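Local coordinates for glucokinase (PDB 3VOV) that catalyses the ATP-dependent phosphorylation of glucose and other hexoses, as a thermophilic hexokinase of the ROK family, at the zinc ion site. Residues are numbered along the deposited sequence; one frame, centred on the assembly and turned at random. Chains: chain A/B, Glucokinase.

The zinc ion site. Residues chain A 158-159, 169, 171, 173, 176; chain B 270. With ZN (zinc ion), chain C.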
loop_
_atom_site.group_PDB
_atom_site.type_symbol
_atom_site.label_atom_id
_atom_site.label_comp_id
_atom_site.label_asym_id
_atom_site.label_seq_id
_atom_site.Cartn_x
_atom_site.Cartn_y
_atom_site.Cartn_z
ATOM N N GLY A 158 6.337 3.270 -17.361
ATOM C CA GLY A 158 5.056 3.625 -16.749
ATOM C C GLY A 158 4.362 2.418 -16.149
ATOM O O GLY A 158 3.338 2.588 -15.484
ATOM N N HIS A 159 4.888 1.202 -16.387
ATOM C CA HIS A 159 4.207 0.025 -15.869
ATOM C C HIS A 159 4.933 -0.724 -14.778
ATOM O O HIS A 159 4.588 -1.867 -14.477
ATOM C CB HIS A 159 3.643 -0.872 -16.989
ATOM C CG HIS A 159 2.744 -0.109 -17.919
ATOM N ND1 HIS A 159 1.444 0.206 -17.597
ATOM C CD2 HIS A 159 3.009 0.542 -19.078
ATOM C CE1 HIS A 159 0.916 0.953 -18.557
ATOM N NE2 HIS A 159 1.855 1.185 -19.463
ATOM N N CYS A 169 -4.945 -0.462 -14.114
ATOM C CA CYS A 169 -4.198 0.117 -15.224
ATOM C C CYS A 169 -4.741 -0.371 -16.576
ATOM O O CYS A 169 -5.267 -1.477 -16.675
ATOM C CB CYS A 169 -2.711 -0.296 -15.156
ATOM S SG CYS A 169 -1.653 0.674 -16.328
ATOM N N CYS A 171 -2.989 -1.422 -18.841
ATOM C CA CYS A 171 -2.170 -2.545 -19.338
ATOM C C CYS A 171 -2.704 -3.902 -18.910
ATOM O O CYS A 171 -2.370 -4.915 -19.516
ATOM C CB CYS A 171 -0.687 -2.411 -18.982
ATOM S SG CYS A 171 -0.387 -2.775 -17.204
ATOM N N LEU A 173 -2.743 -4.580 -15.399
ATOM C CA LEU A 173 -2.353 -4.667 -13.978
ATOM C C LEU A 173 -3.094 -3.602 -13.112
ATOM O O LEU A 173 -4.139 -3.113 -13.515
ATOM C CB LEU A 173 -0.824 -4.534 -13.803
ATOM C CG LEU A 173 -0.019 -5.381 -14.775
ATOM C CD1 LEU A 173 1.539 -5.158 -14.575
ATOM C CD2 LEU A 173 -0.432 -6.829 -14.654
ATOM N N CYS A 176 0.247 0.569 -11.317
ATOM C CA CYS A 176 1.339 0.988 -12.202
ATOM C C CYS A 176 1.541 2.464 -11.995
ATOM O O CYS A 176 0.583 3.196 -11.758
ATOM C CB CYS A 176 0.933 0.779 -13.668
ATOM S SG CYS A 176 0.907 -0.931 -14.106
ATOM N N TRP B 270 0.995 -8.860 -20.713
ATOM C CA TRP B 270 2.421 -8.764 -21.065
ATOM C C TRP B 270 2.960 -10.113 -21.528
ATOM O O TRP B 270 2.364 -11.134 -21.226
ATOM C CB TRP B 270 3.231 -8.284 -19.827
ATOM C CG TRP B 270 2.818 -6.920 -19.396
ATOM C CD1 TRP B 270 1.756 -6.589 -18.580
ATOM C CD2 TRP B 270 3.438 -5.687 -19.771
ATOM N NE1 TRP B 270 1.678 -5.224 -18.457
ATOM C CE2 TRP B 270 2.704 -4.649 -19.162
ATOM C CE3 TRP B 270 4.535 -5.354 -20.601
ATOM C CZ2 TRP B 270 3.029 -3.291 -19.341
ATOM C CZ3 TRP B 270 4.871 -3.996 -20.755
ATOM C CH2 TRP B 270 4.120 -2.992 -20.124
HETATM ZN ZN ZN C . 0.149 -0.730 -16.274
#
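The zinc-binding motif of the ROK sugar kinases, a histidine followed by a CXCXXXXC cysteine cluster, shows how a short stretch of irregular chain can be given a fixed shape by one metal ion. The ion has one nitrogen and three sulfur ligands in a nearly regular tetrahedron, and its role is most likely structural. A:His159 comes from the 3-10 helix 157-159, with CG anti to its carbonyl carbon (chi1 -55°), and binds zinc through ring nitrogen ND1 at 2.1 Å. The cysteine sulfurs arrive from a loop that ends where helix 177-181 begins, so the ion joins that loop to the 3-10 helix shortly before it. A:Cys169 extends SG anti to its backbone N, whereas A:Cys171 holds SG in the crowded position between N and the carbonyl carbon (chi1 75°); two residues apart, they reach the same ion by different turns about the CA-CB bond. A:Cys176 completes the set, its SG 2.3 Å from ZN. Between the cysteines the chain curls back on its own sulfurs: the amide N of A:Cys171 donates an almost straight hydrogen bond to SG of A:Cys169 (3.5 Å), and the amide N of A:Leu173 makes a similar, somewhat more bent bond to SG of A:Cys171 (3.5 Å). Such N-H groups would be expected to offset part of any thiolate charge. In the deposited assembly a second chain, possibly a biological partner, adds to the second shell. The indole NE1 of B:Trp270 donates in its ring plane to SG of A:Cys171 at 3.4 Å, so that this sulfur takes two N-H donors besides its metal bond. The benzo end of the same indole lies against A:His159, CZ2 being 3.4 Å from CB, with the two side chains crossing at about a right angle. An alanine in place of B:Trp270, lacking N-H and indole ring, would probably leave A:His159 less firmly packed and loosen the contact between the chains.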